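Local coordinates for protein ABC-type phosphate transport system, periplasmic component (Lactobacillus brevis, PDB 4ECF) that probably binds phosphate outside the cytoplasmic membrane as the solute-binding part of the PstSACB ABC transporter that imports it, at residues G67-A70 with R71-V74; R134-F137 with E138-L142; V227-P230 with A231-N234; T198-D201 with W202-W205; S171-A174 with F175-N179. All coordinates share one frame; numbering follows the deposited sequence. Where two conformers were deposited one is given.

Overall arrangement
Each of the five contacts is local, and none encloses another. Followed from the N terminus, interaction 1 closes a turn between the loop after strand 55-58 and strand 73-87. Interaction 2 is the last turns of helix 132-140. Interaction 5 rounds the bend at the end of strand 169-174, a sheet neighbour of strand 73-87, and interaction 4 folds the loop between helix 194-198 and strand 205-213. Interaction 3 comes last, at the junction of helices 218-228 and 230-239. Interactions 2, 4 and 5 touch one another: R134 and F137 meet Y172, F140 meets R203, and W202 meets F175. Interactions 1 and 3 stand apart, their centres about 26 Å from each other.

Interaction 1: G67-A70 with R71-V74; sequences GINA and RQLV
L73 N is bonded to A70 O at 3.1 Å, reaching it from above the carbonyl plane rather than along a lone pair. A second, weak bond runs from Q72 N to N69 O at 3.3 Å, and although long it is fairly straight (163°). The side chain of N69 occupies two conformers, and in one of them OD1 accepts R71 N over 3.3 Å, again from well above the plane of the amide. In that conformer N69 serves the turn twice, with its side chain and with its backbone carbonyl. Its CG is then anti to the backbone N (chi1 -176°), which swings the amide forward over the start of the turn and lays OD1 beside R71 N and R71 CB; the other conformer leaves this bond in some doubt.

The two backbone bonds, each from a residue to the one three positions earlier, are those of a short 3-10 turn, which leads straight into strand 73-87. Around it, Q49 of helix 41-50 bonds to N69 N and G67 O, while Q72 pairs through its backbone with G214, just past strand 205-213, and V74 with T212 on it.

Beyond the polar bonds, Q72 lays its CG 3.5 Å from N69 O. Where the turn faces helix 41-50 and A62, I68 and L73 cross at about a right angle, I68 CG2 meeting L73 CD1 at 3.9 Å. L73 points back at the loop and is buried, also touching A62 and Y211, whereas I68 leans on L45, S46 and Q49.

Interaction 2: R134-F137 with E138-L142; sequences RATF and EQFGL. With EDO (1,2-ethanediol), chain L.
R134 stretches out with CG anti to its own N (chi1 176°) and the chain straight as far as NE, while E138 turns CG to the side of its backbone N (chi1 -65°) and then extends; the two chains therefore converge one helical turn apart. R134 NE donates to E138 OE2 at 3.1 Å in a salt bridge, with a weak second bond from NH2. The guanidinium brings its edge to that oxygen, but the carboxylate is turned 75° against it and is met from above its plane. Both ends have further partners: R127 O takes R134 NH1, and E138 is held by S147 and R146, which should steady its negative charge.

On another face, F137 CE2 lies 3.8 Å from L142 CG, and its ring also stacks on Y172. T136 CG2 touches F140 CD2 at 3.9 Å, and Q139 CG covers one face of the F140 ring. F137 O accepts both G141 N, at 2.8 Å, and L142 N, at 3.0 Å. An i to i+4 salt bridge along regular backbone bonds is characteristic of an alpha helix, here helix 132-140, the crossover of the beta-alpha-beta unit between strands 123-127 and 151-153.

Interaction 3: V227-P230 with A231-N234; sequences VQSP and AIQN
Q233 folds back over the helix junction, its CG lying 3.3 Å from S229 O and 3.5 Å from Q228 O. The chain bends at chi2 (-71°), and that bend carries the amide back to the end of the preceding helix, where Q233 NE2 donates to V227 O at 2.9 Å in an almost straight bond (169°). The acceptor lies in the plane of the amide. Both ends of this buried amide are in use: NE2 also bonds V78 O of strand 73-87, and OE1 bonds S244 OG, so its rotation about the last torsion is well fixed.

S229 separates two helices, 218-228 and 230-239, and occupies the N-cap position of the second, with P230 as the first residue of that helix. S229 O takes two bonds, from I232 N and from Q233 N, both at 2.9 Å; the first arrives from above the carbonyl plane, the second nearly in line with the carbonyl. The serine hydroxyl turns back to Y226 O, and its OG also lies 3.5 Å from I232 CG1.

P230 O accepts N234 N at 2.9 Å, continuing the helical bonding that S229 O begins. I232 CG2 lies 3.8 Å from V227 O, and the side chain also touches Q24 of helix 15-28. V227, buried, leans on A21 of that same helix and on V78, while Q228 sends its own amide to R77 O.

Interaction 4: T198-D201 with W202-W205; sequences TTND and WRIW. With EDO (1,2-ethanediol), chain F; EDO (1,2-ethanediol), chain L.
N200 and W205 set their planes at a right angle: the indole NE1 donates to N200 OD1 at 2.8 Å. The donor lies in the plane of the N200 carbonyl, while OD1 sits at the ring edge, tilted from its plane. W205 holds CG between backbone N and carbonyl carbon (chi1 57°), which turns the ring back over the loop. N200 answers with CG opposite its N (chi1 -159°), from a backbone of positive phi just past helix 194-198.

A water bridges N200 OD1 and R203 O, and a second, weakly held one joins N200 ND2 to R203 NE. R203 packs CG 3.5 Å from N200 O, then bends at chi3 (64°) toward an ethanediol that NH1 bonds weakly, while its backbone N bonds O2 of another ethanediol at 2.9 Å; both probably come from the crystallisation liquor. The second sets C2 over one face of W202, toward the rim, and W202 NE1 bonds I83 O of strand 73-87.

T199 OG1 accepts D201 N at 3.2 Å, an ST turn. The whole is a helix-to-strand connection pinned by an asparagine-indole bond, leading from helix 194-198 into strand 205-213.

Interaction 5: S171-A174 with F175-N179; sequences SYVA and FSYVN. With ACT (acetate ion), chain C.
V173 and Y177 fit most closely here: the CG2 methyl of V173 presses against Y177 CB at 3.5 Å and reaches on to Y177 CG at 3.8 Å, the two side chains crossing at about a right angle. V173 has CG2 anti to the backbone N and CG1 in the tighter place between N and carbonyl carbon (chi1 78°), so that both methyls face the turn. CG2 fills the angle where the tyrosine ring leaves its backbone, and CG1 rests more loosely on V178 CG2 at 4.1 Å. A174 adds a small bump, its CB lying 4.2 Å from Y177 CD1.

The backbone follows the same bend. Y177 N donates to A174 O at 3.0 Å, arriving from above the carbonyl plane, and V178 N bonds F175 O at 3.0 Å, which makes 175-177 a short 3-10 turn. Over one face of the Y177 ring lies an acetate, probably from the crystallisation liquor, with OXT 3.9 Å above the ring centre; R160 also binds this acetate.

The bend closes strand 169-174 before the chain continues toward strand 183-187. V173, F175 and V178 lean on strand 73-87, where A174 also meets V81, and F175 meets W202 edge-to-face. Y177 bonds T12 O through its hydroxyl and touches S156 of helix 156-165.

Interaction 1: G67-A70 with R71-V74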
loop_
_atom_site.group_PDB
_atom_site.type_symbol
_atom_site.label_atom_id
_atom_site.label_comp_id
_atom_site.label_asym_id
_atom_site.label_seq_id
_atom_site.Cartn_x
_atom_site.Cartn_y
_atom_site.Cartn_z
ATOM N N GLY A 67 -2.390 12.910 15.497
ATOM C CA GLY A 67 -1.430 12.790 16.602
ATOM C C GLY A 67 0.033 12.687 16.204
ATOM O O GLY A 67 0.917 12.575 17.064
ATOM N N ILE A 68 0.299 12.697 14.900
ATOM C CA ILE A 68 1.677 12.700 14.398
ATOM C C ILE A 68 2.090 14.143 14.093
ATOM O O ILE A 68 1.384 14.848 13.342
ATOM C CB ILE A 68 1.828 11.819 13.112
ATOM C CG1 ILE A 68 1.351 10.371 13.350
ATOM C CG2 ILE A 68 3.250 11.905 12.535
ATOM C CD1 ILE A 68 2.239 9.536 14.283
ATOM N N ASN A 69 3.195 14.589 14.682
ATOM C CA ASN A 69 3.790 15.891 14.355
ATOM C C ASN A 69 4.723 15.772 13.139
ATOM O O ASN A 69 5.898 15.406 13.252
ATOM C CB ASN A 69 4.517 16.468 15.577
ATOM C CG ASN A 69 5.068 17.866 15.340
ATOM O OD1 ASN A 69 4.831 18.488 14.302
ATOM N ND2 ASN A 69 5.825 18.366 16.313
ATOM N N ALA A 70 4.195 16.094 11.959
ATOM C CA ALA A 70 4.958 15.951 10.712
ATOM C C ALA A 70 6.240 16.799 10.677
ATOM O O ALA A 70 7.222 16.437 10.000
ATOM C CB ALA A 70 4.065 16.287 9.525
ATOM N N ARG A 71 6.264 17.898 11.433
ATOM C CA ARG A 71 7.404 18.826 11.364
ATOM C C ARG A 71 8.696 18.324 12.053
ATOM O O ARG A 71 9.748 18.902 11.842
ATOM C CB ARG A 71 7.012 20.209 11.899
ATOM C CG ARG A 71 6.058 20.958 10.973
ATOM C CD ARG A 71 6.363 22.453 10.922
ATOM N NE ARG A 71 5.721 23.209 12.002
ATOM C CZ ARG A 71 6.138 24.392 12.462
ATOM N NH1 ARG A 71 7.222 24.982 11.961
ATOM N NH2 ARG A 71 5.470 24.989 13.445
ATOM N N GLN A 72 8.632 17.273 12.859
ATOM C CA GLN A 72 9.830 16.684 13.419
ATOM C C GLN A 72 10.333 15.475 12.581
ATOM O O GLN A 72 11.405 14.924 12.846
ATOM C CB GLN A 72 9.656 16.348 14.911
ATOM C CG GLN A 72 8.711 15.203 15.251
ATOM C CD GLN A 72 8.827 14.727 16.711
ATOM O OE1 GLN A 72 9.067 13.538 16.982
ATOM N NE2 GLN A 72 8.661 15.656 17.650
ATOM N N LEU A 73 9.564 15.096 11.564
ATOM C CA LEU A 73 9.944 14.008 10.695
ATOM C C LEU A 73 10.446 14.565 9.392
ATOM O O LEU A 73 10.108 15.689 9.008
ATOM C CB LEU A 73 8.765 13.071 10.452
ATOM C CG LEU A 73 8.107 12.480 11.702
ATOM C CD1 LEU A 73 6.904 11.582 11.355
ATOM C CD2 LEU A 73 9.142 11.736 12.516
ATOM N N VAL A 74 11.273 13.766 8.717
ATOM C CA VAL A 74 11.780 14.091 7.386
ATOM C C VAL A 74 11.312 13.017 6.392
ATOM O O VAL A 74 11.608 11.838 6.545
ATOM C CB VAL A 74 13.303 14.213 7.330
ATOM C CG1 VAL A 74 13.781 14.543 5.923
ATOM C CG2 VAL A 74 13.769 15.302 8.316
#

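Interaction 2: R134-F137 with E138-L142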
loop_
_atom_site.group_PDB
_atom_site.type_symbol
_atom_site.label_atom_id
_atom_site.label_comp_id
_atom_site.label_asym_id
_atom_site.label_seq_id
_atom_site.Cartn_x
_atom_site.Cartn_y
_atom_site.Cartn_z
ATOM N N ARG A 134 -5.904 0.841 3.641
ATOM C CA ARG A 134 -7.279 1.137 3.923
ATOM C C ARG A 134 -7.610 2.641 3.715
ATOM O O ARG A 134 -8.603 2.961 3.086
ATOM C CB ARG A 134 -7.694 0.688 5.313
ATOM C CG ARG A 134 -9.127 1.086 5.666
ATOM C CD ARG A 134 -9.567 0.454 6.958
ATOM N NE ARG A 134 -10.924 0.897 7.279
ATOM C CZ ARG A 134 -11.664 0.345 8.227
ATOM N NH1 ARG A 134 -11.194 -0.664 8.914
ATOM N NH2 ARG A 134 -12.891 0.798 8.454
ATOM N N ALA A 135 -6.762 3.551 4.223
ATOM C CA ALA A 135 -7.004 4.979 4.046
ATOM C C ALA A 135 -7.075 5.367 2.582
ATOM O O ALA A 135 -7.931 6.131 2.158
ATOM C CB ALA A 135 -5.953 5.791 4.793
ATOM N N THR A 136 -6.151 4.814 1.796
ATOM C CA THR A 136 -6.058 5.147 0.366
ATOM C C THR A 136 -7.257 4.604 -0.372
ATOM O O THR A 136 -7.854 5.282 -1.225
ATOM C CB THR A 136 -4.721 4.620 -0.229
ATOM O OG1 THR A 136 -3.638 5.234 0.483
ATOM C CG2 THR A 136 -4.623 5.031 -1.682
ATOM N N PHE A 137 -7.683 3.408 0.026
ATOM C CA PHE A 137 -8.793 2.726 -0.626
ATOM C C PHE A 137 -10.108 3.481 -0.339
ATOM O O PHE A 137 -10.900 3.766 -1.260
ATOM C CB PHE A 137 -8.868 1.259 -0.184
ATOM C CG PHE A 137 -9.977 0.483 -0.858
ATOM C CD1 PHE A 137 -9.862 0.115 -2.185
ATOM C CD2 PHE A 137 -11.142 0.122 -0.162
ATOM C CE1 PHE A 137 -10.857 -0.631 -2.818
ATOM C CE2 PHE A 137 -12.152 -0.601 -0.805
ATOM C CZ PHE A 137 -12.002 -0.983 -2.117
ATOM N N GLU A 138 -10.291 3.893 0.910
ATOM C CA GLU A 138 -11.521 4.656 1.264
ATOM C C GLU A 138 -11.585 5.993 0.531
ATOM O O GLU A 138 -12.634 6.370 -0.004
ATOM C CB GLU A 138 -11.666 4.780 2.808
ATOM C CG GLU A 138 -11.876 3.385 3.456
ATOM C CD GLU A 138 -12.345 3.340 4.915
ATOM O OE1 GLU A 138 -12.114 4.314 5.649
ATOM O OE2 GLU A 138 -12.896 2.290 5.345
ATOM N N GLN A 139 -10.445 6.705 0.482
ATOM C CA GLN A 139 -10.425 8.000 -0.134
ATOM C C GLN A 139 -10.596 7.920 -1.672
ATOM O O GLN A 139 -11.398 8.649 -2.240
ATOM C CB GLN A 139 -9.157 8.752 0.241
ATOM C CG GLN A 139 -9.039 10.105 -0.445
ATOM C CD GLN A 139 -7.982 11.000 0.201
ATOM O OE1 GLN A 139 -7.145 10.536 0.997
ATOM N NE2 GLN A 139 -8.030 12.293 -0.127
ATOM N N PHE A 140 -9.806 7.068 -2.338
ATOM C CA PHE A 140 -9.735 7.089 -3.791
ATOM C C PHE A 140 -10.509 5.993 -4.509
ATOM O O PHE A 140 -10.760 6.094 -5.729
ATOM C CB PHE A 140 -8.251 7.104 -4.222
ATOM C CG PHE A 140 -7.503 8.306 -3.723
ATOM C CD1 PHE A 140 -7.730 9.542 -4.297
ATOM C CD2 PHE A 140 -6.594 8.211 -2.684
ATOM C CE1 PHE A 140 -7.090 10.666 -3.822
ATOM C CE2 PHE A 140 -5.947 9.336 -2.192
ATOM C CZ PHE A 140 -6.197 10.562 -2.765
ATOM N N GLY A 141 -10.895 4.963 -3.764
ATOM C CA GLY A 141 -11.774 3.873 -4.210
ATOM C C GLY A 141 -13.253 4.036 -3.853
ATOM O O GLY A 141 -14.135 3.838 -4.698
ATOM N N LEU A 142 -13.482 4.441 -2.612
ATOM C CA LEU A 142 -14.842 4.550 -2.038
ATOM C C LEU A 142 -15.385 5.994 -1.913
ATOM O O LEU A 142 -16.398 6.209 -1.224
ATOM C CB LEU A 142 -14.919 3.814 -0.702
ATOM C CG LEU A 142 -14.474 2.344 -0.639
ATOM C CD1 LEU A 142 -14.706 1.791 0.782
ATOM C CD2 LEU A 142 -15.232 1.477 -1.610
HETATM C C1 EDO L . -13.967 7.063 -6.060
HETATM O O1 EDO L . -13.269 7.591 -4.901
HETATM C C2 EDO L . -14.290 8.170 -7.071
HETATM O O2 EDO L . -15.691 8.505 -7.112
HETATM O O HOH W 1 -7.791 9.337 3.496
#

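Interaction 3: V227-P230 with A231-N234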
loop_
_atom_site.group_PDB
_atom_site.type_symbol
_atom_site.label_atom_id
_atom_site.label_comp_id
_atom_site.label_asym_id
_atom_site.label_seq_id
_atom_site.Cartn_x
_atom_site.Cartn_y
_atom_site.Cartn_z
ATOM N N VAL A 227 18.032 3.249 -1.949
ATOM C CA VAL A 227 16.703 2.962 -2.423
ATOM C C VAL A 227 16.244 4.015 -3.462
ATOM O O VAL A 227 15.629 3.668 -4.435
ATOM C CB VAL A 227 15.682 2.892 -1.262
ATOM C CG1 VAL A 227 14.269 2.750 -1.788
ATOM C CG2 VAL A 227 16.026 1.760 -0.300
ATOM N N GLN A 228 16.647 5.264 -3.287
ATOM C CA GLN A 228 16.247 6.347 -4.224
ATOM C C GLN A 228 17.170 6.432 -5.469
ATOM O O GLN A 228 16.925 7.236 -6.382
ATOM C CB GLN A 228 16.302 7.692 -3.480
ATOM C CG GLN A 228 15.215 7.861 -2.469
ATOM C CD GLN A 228 15.270 9.170 -1.715
ATOM O OE1 GLN A 228 16.329 9.641 -1.319
ATOM N NE2 GLN A 228 14.091 9.778 -1.534
ATOM N N SER A 229 18.232 5.642 -5.532
ATOM C CA SER A 229 19.249 5.824 -6.561
ATOM C C SER A 229 18.712 5.287 -7.886
ATOM O O SER A 229 17.939 4.311 -7.874
ATOM C CB SER A 229 20.564 5.122 -6.171
ATOM O OG SER A 229 20.393 3.712 -6.187
ATOM N N PRO A 230 19.071 5.948 -9.006
ATOM C CA PRO A 230 18.565 5.540 -10.326
ATOM C C PRO A 230 18.775 4.052 -10.589
ATOM O O PRO A 230 17.884 3.399 -11.132
ATOM C CB PRO A 230 19.381 6.388 -11.294
ATOM C CG PRO A 230 19.692 7.637 -10.522
ATOM C CD PRO A 230 19.885 7.187 -9.087
ATOM N N ALA A 231 19.917 3.510 -10.169
ATOM C CA ALA A 231 20.195 2.106 -10.401
ATOM C C ALA A 231 19.123 1.233 -9.786
ATOM O O ALA A 231 18.709 0.267 -10.392
ATOM C CB ALA A 231 21.586 1.723 -9.892
ATOM N N ILE A 232 18.615 1.594 -8.612
ATOM C CA ILE A 232 17.664 0.748 -7.887
ATOM C C ILE A 232 16.170 1.017 -8.253
ATOM O O ILE A 232 15.312 0.106 -8.333
ATOM C CB ILE A 232 17.880 0.909 -6.378
ATOM C CG1 ILE A 232 19.273 0.361 -6.003
ATOM C CG2 ILE A 232 16.736 0.268 -5.590
ATOM C CD1 ILE A 232 19.614 -0.949 -6.698
ATOM N N GLN A 233 15.902 2.299 -8.490
ATOM C CA GLN A 233 14.665 2.777 -9.099
ATOM C C GLN A 233 14.390 2.130 -10.464
ATOM O O GLN A 233 13.292 1.776 -10.738
ATOM C CB GLN A 233 14.707 4.302 -9.238
ATOM C CG GLN A 233 14.683 5.058 -7.908
ATOM C CD GLN A 233 13.326 4.970 -7.220
ATOM O OE1 GLN A 233 12.304 5.263 -7.834
ATOM N NE2 GLN A 233 13.315 4.551 -5.971
ATOM N N ASN A 234 15.418 1.946 -11.281
ATOM C CA ASN A 234 15.217 1.388 -12.642
ATOM C C ASN A 234 15.056 -0.142 -12.680
ATOM O O ASN A 234 14.665 -0.695 -13.700
ATOM C CB ASN A 234 16.377 1.819 -13.547
ATOM C CG ASN A 234 16.337 3.299 -13.855
ATOM O OD1 ASN A 234 15.261 3.899 -13.893
ATOM N ND2 ASN A 234 17.503 3.902 -14.062
#

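Interaction 4: T198-D201 with W202-W205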
loop_
_atom_site.group_PDB
_atom_site.type_symbol
_atom_site.label_atom_id
_atom_site.label_comp_id
_atom_site.label_asym_id
_atom_site.label_seq_id
_atom_site.Cartn_x
_atom_site.Cartn_y
_atom_site.Cartn_z
ATOM N N THR A 198 0.037 5.437 -13.765
ATOM C CA THR A 198 0.850 6.582 -14.192
ATOM C C THR A 198 0.016 7.743 -14.701
ATOM O O THR A 198 0.403 8.894 -14.561
ATOM C CB THR A 198 1.914 6.212 -15.242
ATOM O OG1 THR A 198 1.289 5.904 -16.492
ATOM C CG2 THR A 198 2.835 5.091 -14.769
ATOM N N THR A 199 -1.117 7.455 -15.334
ATOM C CA THR A 199 -1.983 8.490 -15.873
ATOM C C THR A 199 -3.117 8.936 -14.927
ATOM O O THR A 199 -3.947 9.815 -15.282
ATOM C CB THR A 199 -2.655 7.967 -17.154
ATOM O OG1 THR A 199 -3.473 6.834 -16.803
ATOM C CG2 THR A 199 -1.610 7.557 -18.211
ATOM N N ASN A 200 -3.225 8.261 -13.784
ATOM C CA ASN A 200 -4.352 8.392 -12.861
ATOM C C ASN A 200 -5.690 7.895 -13.445
ATOM O O ASN A 200 -6.720 8.150 -12.857
ATOM C CB ASN A 200 -4.491 9.842 -12.304
ATOM C CG ASN A 200 -5.288 9.909 -11.008
ATOM O OD1 ASN A 200 -4.978 9.184 -10.059
ATOM N ND2 ASN A 200 -6.310 10.785 -10.948
ATOM N N ASP A 201 -5.667 7.136 -14.536
ATOM C CA ASP A 201 -6.884 6.444 -14.976
ATOM C C ASP A 201 -7.322 5.388 -13.955
ATOM O O ASP A 201 -8.519 5.144 -13.779
ATOM C CB ASP A 201 -6.684 5.804 -16.346
ATOM C CG ASP A 201 -6.769 6.829 -17.510
ATOM O OD1 ASP A 201 -7.298 7.945 -17.333
ATOM O OD2 ASP A 201 -6.306 6.501 -18.607
ATOM N N TRP A 202 -6.350 4.782 -13.288
ATOM C CA TRP A 202 -6.571 4.023 -12.061
ATOM C C TRP A 202 -6.204 4.957 -10.904
ATOM O O TRP A 202 -5.058 5.413 -10.824
ATOM C CB TRP A 202 -5.639 2.788 -12.033
ATOM C CG TRP A 202 -5.927 1.957 -10.809
ATOM C CD1 TRP A 202 -5.328 2.065 -9.545
ATOM C CD2 TRP A 202 -6.950 0.943 -10.657
ATOM N NE1 TRP A 202 -5.906 1.177 -8.666
ATOM C CE2 TRP A 202 -6.855 0.448 -9.298
ATOM C CE3 TRP A 202 -7.855 0.339 -11.521
ATOM C CZ2 TRP A 202 -7.725 -0.527 -8.800
ATOM C CZ3 TRP A 202 -8.684 -0.656 -11.016
ATOM C CH2 TRP A 202 -8.599 -1.090 -9.691
ATOM N N ARG A 203 -7.180 5.335 -10.090
ATOM C CA ARG A 203 -7.010 6.404 -9.096
ATOM C C ARG A 203 -6.510 5.916 -7.749
ATOM O O ARG A 203 -6.129 6.737 -6.880
ATOM C CB ARG A 203 -8.343 7.120 -8.878
ATOM C CG ARG A 203 -8.795 7.933 -10.096
ATOM C CD ARG A 203 -10.116 8.658 -9.842
ATOM N NE ARG A 203 -10.025 9.682 -8.778
ATOM C CZ ARG A 203 -10.572 9.605 -7.557
ATOM N NH1 ARG A 203 -11.275 8.541 -7.171
ATOM N NH2 ARG A 203 -10.417 10.615 -6.710
ATOM N N ILE A 204 -6.580 4.622 -7.512
ATOM C CA ILE A 204 -6.259 4.089 -6.158
ATOM C C ILE A 204 -4.764 3.721 -6.078
ATOM O O ILE A 204 -4.355 2.636 -6.480
ATOM C CB ILE A 204 -7.143 2.874 -5.753
ATOM C CG1 ILE A 204 -8.579 2.974 -6.289
ATOM C CG2 ILE A 204 -7.089 2.743 -4.236
ATOM C CD1 ILE A 204 -9.404 1.751 -5.915
ATOM N N TRP A 205 -3.966 4.654 -5.528
ATOM C CA TRP A 205 -2.521 4.536 -5.464
ATOM C C TRP A 205 -2.071 5.540 -4.446
ATOM O O TRP A 205 -2.797 6.519 -4.129
ATOM C CB TRP A 205 -1.829 4.749 -6.810
ATOM C CG TRP A 205 -2.103 6.069 -7.475
ATOM C CD1 TRP A 205 -3.005 6.334 -8.489
ATOM C CD2 TRP A 205 -1.368 7.294 -7.266
ATOM N NE1 TRP A 205 -2.926 7.645 -8.877
ATOM C CE2 TRP A 205 -1.958 8.287 -8.170
ATOM C CE3 TRP A 205 -0.346 7.687 -6.393
ATOM C CZ2 TRP A 205 -1.493 9.588 -8.227
ATOM C CZ3 TRP A 205 0.115 9.014 -6.478
ATOM C CH2 TRP A 205 -0.463 9.936 -7.373
HETATM C C1 EDO F . -10.896 3.126 -11.913
HETATM O O1 EDO F . -11.995 4.056 -12.048
HETATM C C2 EDO F . -10.323 3.055 -10.501
HETATM O O2 EDO F . -9.843 4.314 -10.034
HETATM C C1 EDO L . -13.967 7.063 -6.060
HETATM O O1 EDO L . -13.269 7.591 -4.901
HETATM C C2 EDO L . -14.290 8.170 -7.071
HETATM O O2 EDO L . -15.691 8.505 -7.112
HETATM O O HOH W 2 -5.652 9.431 -7.368
HETATM O O HOH W 3 -7.683 11.021 -7.936
#

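Interaction 5: S171-A174 with F175-N179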
loop_
_atom_site.group_PDB
_atom_site.type_symbol
_atom_site.label_atom_id
_atom_site.label_comp_id
_atom_site.label_asym_id
_atom_site.label_seq_id
_atom_site.Cartn_x
_atom_site.Cartn_y
_atom_site.Cartn_z
ATOM N N SER A 171 -11.659 -7.838 -0.482
ATOM C CA SER A 171 -10.792 -6.935 0.288
ATOM C C SER A 171 -10.005 -6.071 -0.691
ATOM O O SER A 171 -10.393 -5.898 -1.854
ATOM C CB SER A 171 -9.863 -7.682 1.234
ATOM O OG SER A 171 -9.329 -6.798 2.214
ATOM N N TYR A 172 -8.950 -5.494 -0.172
ATOM C CA TYR A 172 -8.087 -4.609 -0.966
ATOM C C TYR A 172 -6.649 -4.860 -0.569
ATOM O O TYR A 172 -6.362 -5.079 0.607
ATOM C CB TYR A 172 -8.516 -3.157 -0.744
ATOM C CG TYR A 172 -8.872 -2.841 0.659
ATOM C CD1 TYR A 172 -7.907 -2.525 1.585
ATOM C CD2 TYR A 172 -10.194 -2.972 1.126
ATOM C CE1 TYR A 172 -8.224 -2.258 2.906
ATOM C CE2 TYR A 172 -10.529 -2.702 2.433
ATOM C CZ TYR A 172 -9.530 -2.346 3.344
ATOM O OH TYR A 172 -9.862 -2.083 4.662
ATOM N N VAL A 173 -5.723 -4.744 -1.540
ATOM C CA VAL A 173 -4.331 -5.006 -1.306
ATOM C C VAL A 173 -3.474 -4.301 -2.338
ATOM O O VAL A 173 -3.913 -4.014 -3.462
ATOM C CB VAL A 173 -4.019 -6.529 -1.300
ATOM C CG1 VAL A 173 -3.956 -7.114 -2.723
ATOM C CG2 VAL A 173 -2.836 -6.828 -0.405
ATOM N N ALA A 174 -2.276 -3.973 -1.903
ATOM C CA ALA A 174 -1.257 -3.393 -2.813
ATOM C C ALA A 174 -0.994 -4.331 -4.010
ATOM O O ALA A 174 -0.986 -5.537 -3.869
ATOM C CB ALA A 174 0.035 -3.128 -2.026
ATOM N N PHE A 175 -0.712 -3.756 -5.197
ATOM C CA PHE A 175 -0.490 -4.522 -6.422
ATOM C C PHE A 175 0.501 -5.728 -6.328
ATOM O O PHE A 175 0.204 -6.830 -6.835
ATOM C CB PHE A 175 0.027 -3.583 -7.540
ATOM C CG PHE A 175 -1.023 -2.728 -8.232
ATOM C CD1 PHE A 175 -2.320 -2.564 -7.763
ATOM C CD2 PHE A 175 -0.652 -1.986 -9.341
ATOM C CE1 PHE A 175 -3.219 -1.744 -8.431
ATOM C CE2 PHE A 175 -1.566 -1.177 -10.016
ATOM C CZ PHE A 175 -2.826 -1.043 -9.544
ATOM N N SER A 176 1.588 -5.556 -5.619
ATOM C CA SER A 176 2.575 -6.669 -5.524
ATOM C C SER A 176 2.016 -7.957 -4.910
ATOM O O SER A 176 2.468 -9.089 -5.228
ATOM C CB SER A 176 3.771 -6.275 -4.692
ATOM O OG SER A 176 3.559 -6.621 -3.340
ATOM N N TYR A 177 1.046 -7.793 -4.008
ATOM C CA TYR A 177 0.525 -8.945 -3.333
ATOM C C TYR A 177 -0.403 -9.757 -4.212
ATOM O O TYR A 177 -0.748 -10.873 -3.869
ATOM C CB TYR A 177 -0.211 -8.540 -2.042
ATOM C CG TYR A 177 0.703 -8.183 -0.870
ATOM C CD1 TYR A 177 1.307 -6.923 -0.762
ATOM C CD2 TYR A 177 1.005 -9.136 0.109
ATOM C CE1 TYR A 177 2.171 -6.624 0.269
ATOM C CE2 TYR A 177 1.856 -8.836 1.160
ATOM C CZ TYR A 177 2.464 -7.587 1.242
ATOM O OH TYR A 177 3.260 -7.332 2.343
ATOM N N VAL A 178 -0.861 -9.200 -5.335
ATOM C CA VAL A 178 -1.771 -9.955 -6.173
ATOM C C VAL A 178 -1.037 -11.169 -6.768
ATOM O O VAL A 178 0.062 -11.004 -7.290
ATOM C CB VAL A 178 -2.380 -9.077 -7.310
ATOM C CG1 VAL A 178 -3.224 -9.943 -8.235
ATOM C CG2 VAL A 178 -3.198 -7.917 -6.713
ATOM N N ASN A 179 -1.639 -12.343 -6.634
ATOM C CA ASN A 179 -1.142 -13.594 -7.217
ATOM C C ASN A 179 -2.305 -14.505 -7.621
ATOM O O ASN A 179 -3.476 -14.116 -7.495
ATOM C CB ASN A 179 -0.132 -14.298 -6.263
ATOM C CG ASN A 179 -0.771 -14.897 -4.996
ATOM O OD1 ASN A 179 -1.961 -15.161 -4.935
ATOM N ND2 ASN A 179 0.062 -15.145 -3.985
HETATM C C ACT C . 4.378 -10.399 -1.570
HETATM O O ACT C . 3.712 -11.134 -2.333
HETATM O OXT ACT C . 4.643 -9.229 -1.905
HETATM C CH3 ACT C . 4.844 -10.943 -0.247
#